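Local atomic coordinates of CopC (Methylosinus trichosporium OB3b, PDB entry 5ICU), a protein that binds copper(II) and probably serves as a periplasmic copper chaperone in metal homeostasis. Residues 66-78 against 89-101. Sequence-based numbering, arbitrary orientation.
Sequences PELAVGSYVVKFR and GKYEFTVDPHENL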
loop_
_atom_site.group_PDB
_atom_site.type_symbol
_atom_site.label_atom_id
_atom_site.label_comp_id
_atom_site.label_asym_id
_atom_site.label_seq_id
_atom_site.Cartn_x
_atom_site.Cartn_y
_atom_site.Cartn_z
ATOM N N PRO A 66 -8.002 -7.358 2.087
ATOM C CA PRO A 66 -9.228 -8.157 1.867
ATOM C C PRO A 66 -9.667 -8.021 0.431
ATOM O O PRO A 66 -9.088 -7.279 -0.359
ATOM C CB PRO A 66 -10.248 -7.474 2.777
ATOM C CG PRO A 66 -9.815 -6.040 2.737
ATOM C CD PRO A 66 -8.306 -6.029 2.657
ATOM N N GLU A 67 -10.665 -8.788 0.033
ATOM C CA GLU A 67 -11.242 -8.701 -1.265
ATOM C C GLU A 67 -11.823 -7.341 -1.490
ATOM O O GLU A 67 -12.689 -6.912 -0.710
ATOM C CB GLU A 67 -12.323 -9.784 -1.424
ATOM C CG GLU A 67 -12.984 -9.818 -2.784
ATOM C CD GLU A 67 -12.072 -10.222 -3.935
ATOM O OE1 GLU A 67 -10.975 -10.729 -3.696
ATOM O OE2 GLU A 67 -12.504 -10.106 -5.117
ATOM N N LEU A 68 -11.308 -6.658 -2.497
ATOM C CA LEU A 68 -11.723 -5.315 -2.845
ATOM C C LEU A 68 -12.734 -5.306 -3.981
ATOM O O LEU A 68 -12.455 -5.804 -5.065
ATOM C CB LEU A 68 -10.521 -4.472 -3.254
ATOM C CG LEU A 68 -9.378 -4.305 -2.232
ATOM C CD1 LEU A 68 -8.368 -3.347 -2.789
ATOM C CD2 LEU A 68 -9.871 -3.838 -0.886
ATOM N N ALA A 69 -13.866 -4.645 -3.728
ATOM C CA ALA A 69 -14.859 -4.388 -4.729
ATOM C C ALA A 69 -14.294 -3.562 -5.866
ATOM O O ALA A 69 -13.356 -2.785 -5.683
ATOM C CB ALA A 69 -16.040 -3.680 -4.093
ATOM N N VAL A 70 -14.828 -3.708 -7.049
ATOM C CA VAL A 70 -14.497 -2.892 -8.182
ATOM C C VAL A 70 -14.671 -1.418 -7.796
ATOM O O VAL A 70 -15.663 -1.041 -7.156
ATOM C CB VAL A 70 -15.387 -3.307 -9.406
ATOM C CG1 VAL A 70 -15.337 -2.283 -10.492
ATOM C CG2 VAL A 70 -14.998 -4.676 -9.909
ATOM N N GLY A 71 -13.699 -0.613 -8.197
ATOM C CA GLY A 71 -13.686 0.813 -7.967
ATOM C C GLY A 71 -12.288 1.311 -7.630
ATOM O O GLY A 71 -11.290 0.602 -7.754
ATOM N N SER A 72 -12.240 2.582 -7.237
ATOM C CA SER A 72 -10.967 3.235 -6.965
ATOM C C SER A 72 -10.668 3.252 -5.464
ATOM O O SER A 72 -11.572 3.263 -4.612
ATOM C CB SER A 72 -10.971 4.645 -7.512
ATOM O OG SER A 72 -11.757 5.495 -6.707
ATOM N N TYR A 73 -9.365 3.197 -5.176
ATOM C CA TYR A 73 -8.815 3.150 -3.821
ATOM C C TYR A 73 -7.623 4.055 -3.698
ATOM O O TYR A 73 -6.945 4.338 -4.668
ATOM C CB TYR A 73 -8.406 1.701 -3.456
ATOM C CG TYR A 73 -9.572 0.749 -3.408
ATOM C CD1 TYR A 73 -10.001 0.111 -4.567
ATOM C CD2 TYR A 73 -10.279 0.540 -2.254
ATOM C CE1 TYR A 73 -11.110 -0.702 -4.556
ATOM C CE2 TYR A 73 -11.401 -0.269 -2.236
ATOM C CZ TYR A 73 -11.803 -0.893 -3.388
ATOM O OH TYR A 73 -12.938 -1.705 -3.354
ATOM N N VAL A 74 -7.354 4.473 -2.474
ATOM C CA VAL A 74 -6.120 5.160 -2.153
ATOM C C VAL A 74 -5.374 4.347 -1.142
ATOM O O VAL A 74 -5.927 3.907 -0.136
ATOM C CB VAL A 74 -6.399 6.606 -1.673
ATOM C CG1 VAL A 74 -5.207 7.208 -0.941
ATOM C CG2 VAL A 74 -6.758 7.472 -2.878
ATOM N N VAL A 75 -4.083 4.168 -1.429
ATOM C CA VAL A 75 -3.132 3.625 -0.499
ATOM C C VAL A 75 -2.463 4.803 0.137
ATOM O O VAL A 75 -1.895 5.630 -0.579
ATOM C CB VAL A 75 -2.078 2.772 -1.234
ATOM C CG1 VAL A 75 -1.004 2.351 -0.240
ATOM C CG2 VAL A 75 -2.720 1.560 -1.911
ATOM N N LYS A 76 -2.486 4.864 1.468
ATOM C CA LYS A 76 -1.665 5.854 2.168
ATOM C C LYS A 76 -0.705 5.140 3.066
ATOM O O LYS A 76 -0.953 4.026 3.488
ATOM C CB LYS A 76 -2.503 6.884 2.916
ATOM C CG LYS A 76 -3.329 6.386 4.076
ATOM C CD LYS A 76 -4.104 7.506 4.774
ATOM C CE LYS A 76 -4.745 7.059 6.085
ATOM N NZ LYS A 76 -5.518 8.159 6.746
ATOM N N PHE A 77 0.401 5.788 3.367
ATOM C CA PHE A 77 1.445 5.169 4.191
ATOM C C PHE A 77 2.132 6.204 5.037
ATOM O O PHE A 77 2.290 7.329 4.627
ATOM C CB PHE A 77 2.422 4.326 3.375
ATOM C CG PHE A 77 3.098 5.078 2.278
ATOM C CD1 PHE A 77 2.518 5.121 1.012
ATOM C CD2 PHE A 77 4.306 5.772 2.457
ATOM C CE1 PHE A 77 3.084 5.830 -0.020
ATOM C CE2 PHE A 77 4.889 6.473 1.408
ATOM C CZ PHE A 77 4.254 6.522 0.189
ATOM N N ARG A 78 2.576 5.761 6.215
ATOM C CA ARG A 78 3.295 6.633 7.109
ATOM C C ARG A 78 4.321 5.755 7.805
ATOM O O ARG A 78 3.952 4.910 8.646
ATOM C CB ARG A 78 2.306 7.245 8.072
ATOM C CG ARG A 78 2.910 8.457 8.893
ATOM C CD ARG A 78 1.841 9.286 9.592
ATOM N NE ARG A 78 2.437 10.376 10.377
ATOM C CZ ARG A 78 2.963 10.259 11.594
ATOM N NH1 ARG A 78 2.978 9.109 12.223
ATOM N NH2 ARG A 78 3.499 11.326 12.195
ATOM N N GLY A 89 3.088 9.258 2.508
ATOM C CA GLY A 89 2.718 9.435 1.102
ATOM C C GLY A 89 1.418 8.695 0.858
ATOM O O GLY A 89 0.790 8.145 1.753
ATOM N N LYS A 90 0.994 8.715 -0.396
ATOM C CA LYS A 90 -0.316 8.231 -0.796
ATOM C C LYS A 90 -0.429 8.187 -2.317
ATOM O O LYS A 90 0.182 8.997 -2.989
ATOM C CB LYS A 90 -1.456 9.039 -0.180
ATOM C CG LYS A 90 -1.557 10.507 -0.598
ATOM C CD LYS A 90 -0.498 11.382 0.057
ATOM C CE LYS A 90 -0.749 12.845 -0.143
ATOM N NZ LYS A 90 0.357 13.651 0.425
ATOM N N TYR A 91 -1.208 7.245 -2.802
ATOM C CA TYR A 91 -1.500 7.177 -4.238
ATOM C C TYR A 91 -2.783 6.421 -4.489
ATOM O O TYR A 91 -3.247 5.724 -3.608
ATOM C CB TYR A 91 -0.335 6.537 -5.004
ATOM C CG TYR A 91 -0.082 5.065 -4.645
ATOM C CD1 TYR A 91 -0.765 4.032 -5.301
ATOM C CD2 TYR A 91 0.844 4.681 -3.669
ATOM C CE1 TYR A 91 -0.547 2.696 -4.951
ATOM C CE2 TYR A 91 1.064 3.374 -3.341
ATOM C CZ TYR A 91 0.380 2.371 -3.996
ATOM O OH TYR A 91 0.613 1.049 -3.691
ATOM N N GLU A 92 -3.330 6.566 -5.687
ATOM C CA GLU A 92 -4.587 5.941 -6.052
ATOM C C GLU A 92 -4.341 4.768 -6.984
ATOM O O GLU A 92 -3.374 4.757 -7.738
ATOM C CB GLU A 92 -5.489 6.979 -6.714
ATOM C CG GLU A 92 -6.888 6.528 -7.110
ATOM C CD GLU A 92 -7.058 6.063 -8.545
ATOM O OE1 GLU A 92 -6.225 6.357 -9.432
ATOM O OE2 GLU A 92 -8.061 5.384 -8.806
ATOM N N PHE A 93 -5.232 3.780 -6.930
ATOM C CA PHE A 93 -5.285 2.731 -7.975
ATOM C C PHE A 93 -6.726 2.310 -8.130
ATOM O O PHE A 93 -7.540 2.593 -7.289
ATOM C CB PHE A 93 -4.366 1.548 -7.690
ATOM C CG PHE A 93 -4.847 0.648 -6.602
ATOM C CD1 PHE A 93 -4.565 0.909 -5.295
ATOM C CD2 PHE A 93 -5.606 -0.496 -6.900
ATOM C CE1 PHE A 93 -5.000 0.073 -4.292
ATOM C CE2 PHE A 93 -6.045 -1.327 -5.909
ATOM C CZ PHE A 93 -5.757 -1.063 -4.592
ATOM N N THR A 94 -7.015 1.639 -9.247
ATOM C CA THR A 94 -8.376 1.200 -9.555
ATOM C C THR A 94 -8.426 -0.288 -9.797
ATOM O O THR A 94 -7.558 -0.842 -10.479
ATOM C CB THR A 94 -8.905 1.940 -10.791
ATOM O OG1 THR A 94 -8.935 3.360 -10.539
ATOM C CG2 THR A 94 -10.331 1.482 -11.087
ATOM N N VAL A 95 -9.423 -0.921 -9.172
ATOM C CA VAL A 95 -9.778 -2.329 -9.447
ATOM C C VAL A 95 -10.845 -2.293 -10.515
ATOM O O VAL A 95 -11.940 -1.812 -10.291
ATOM C CB VAL A 95 -10.286 -3.032 -8.182
ATOM C CG1 VAL A 95 -10.674 -4.468 -8.476
ATOM C CG2 VAL A 95 -9.215 -2.993 -7.083
ATOM N N ASP A 96 -10.476 -2.768 -11.695
ATOM C CA ASP A 96 -11.428 -2.923 -12.806
ATOM C C ASP A 96 -12.233 -4.223 -12.682
ATOM O O ASP A 96 -11.773 -5.179 -12.105
ATOM C CB ASP A 96 -10.669 -3.016 -14.137
ATOM C CG ASP A 96 -9.965 -1.761 -14.576
ATOM O OD1 ASP A 96 -10.328 -0.683 -14.107
ATOM O OD2 ASP A 96 -9.068 -1.904 -15.447
ATOM N N PRO A 97 -13.434 -4.264 -13.277
ATOM C CA PRO A 97 -14.153 -5.529 -13.411
ATOM C C PRO A 97 -13.456 -6.429 -14.440
ATOM O O PRO A 97 -12.872 -5.968 -15.405
ATOM C CB PRO A 97 -15.539 -5.099 -13.900
ATOM C CG PRO A 97 -15.286 -3.816 -14.596
ATOM C CD PRO A 97 -14.146 -3.152 -13.918
ATOM N N HIS A 98 -13.504 -7.721 -14.175
ATOM C CA HIS A 98 -13.062 -8.724 -15.152
ATOM C C HIS A 98 -14.208 -9.613 -15.622
ATOM O O HIS A 98 -13.987 -10.605 -16.333
ATOM C CB HIS A 98 -11.899 -9.592 -14.627
ATOM C CG HIS A 98 -12.175 -10.236 -13.324
ATOM N ND1 HIS A 98 -11.647 -9.739 -12.155
ATOM C CD2 HIS A 98 -12.916 -11.314 -12.988
ATOM C CE1 HIS A 98 -12.101 -10.460 -11.146
ATOM N NE2 HIS A 98 -12.851 -11.427 -11.620
ATOM N N GLU A 99 -15.423 -9.278 -15.204
ATOM C CA GLU A 99 -16.640 -9.989 -15.555
ATOM C C GLU A 99 -17.781 -9.063 -15.187
ATOM O O GLU A 99 -17.580 -8.052 -14.504
ATOM C CB GLU A 99 -16.727 -11.351 -14.810
ATOM C CG GLU A 99 -16.857 -11.218 -13.293
ATOM C CD GLU A 99 -16.677 -12.499 -12.538
ATOM O OE1 GLU A 99 -16.837 -13.520 -13.168
ATOM O OE2 GLU A 99 -16.290 -12.427 -11.336
ATOM N N ASN A 100 -18.986 -9.393 -15.609
ATOM C CA ASN A 100 -20.151 -8.605 -15.199
ATOM C C ASN A 100 -20.366 -8.660 -13.688
ATOM O O ASN A 100 -20.191 -9.712 -13.055
ATOM C CB ASN A 100 -21.413 -9.135 -15.905
ATOM C CG ASN A 100 -21.396 -8.865 -17.393
ATOM O OD1 ASN A 100 -21.057 -7.776 -17.828
ATOM N ND2 ASN A 100 -21.696 -9.864 -18.165
ATOM N N LEU A 101 -20.758 -7.513 -13.127
ATOM C CA LEU A 101 -21.064 -7.382 -11.692
ATOM C C LEU A 101 -22.568 -7.381 -11.498
ATOM O O LEU A 101 -23.281 -6.620 -12.143
ATOM C CB LEU A 101 -20.482 -6.099 -11.116
ATOM C CG LEU A 101 -19.048 -5.813 -11.444
ATOM C CD1 LEU A 101 -18.576 -4.489 -10.826
ATOM C CD2 LEU A 101 -18.155 -6.950 -11.020
#
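Gly71, Tyr73, Val75 and Phe77 pair with Val95, Phe93, Tyr91 and Gly89 in antiparallel register, a worked example of how a hairpin sorts its side chains onto two faces. Each of these hydrogen-bonded pairs exchanges two N-H...O bonds, eight in all, Val75 N to Tyr91 O among the shorter at 2.8 Å. Residues of the intervening non-hydrogen-bonded pairs turn their CA-H to carbonyls of adjacent hydrogen-bonded pairs, as Lys90 CA does to Val75 O (3.1 Å).

Aromatic contacts dominate the inner face. Tyr91, Phe93 and Phe77 all place CG between the backbone N and the carbonyl carbon (chi1 57° to 73°), which swings each ring across toward the partner strand. Val75 CB thus lies over a face of the Tyr91 ring, 3.9 Å from its centroid, while Val75 CG2 meets the edge of Phe93. Tyr73 CB sits over the Phe93 face, yet the ring planes diverge by 27° and are displaced so far (centroids 5.8 Å apart) that little stacking results. Gly89, having no side chain, lets the Phe77 ring come down on its backbone, CA 3.8 Å from the ring centroid. Phe77 CE1 also lies at the Tyr91 ring edge, 4.4 Å from CD2. Replacing Phe77 by an alanine would probably leave Gly89 without its aromatic cover and open a gap beside the Tyr91 edge.

Two side-chain bonds lie within the individual segments: Tyr73 OH to Ala69 O (2.6 Å) and, on the opposite face, Thr94 OG1 to Glu92 OE2. Beyond the ladder, Val70 CG1 meets Pro97 CD at 3.7 Å, the side chains crossing at about a right angle, while Val70 CB and CG2 touch Leu101 CD1.

With Phe77 and Tyr91 resting on strand 21-26 of the facing sheet, the pair forms a beta hairpin within the cupredoxin-like beta sandwich of CopC.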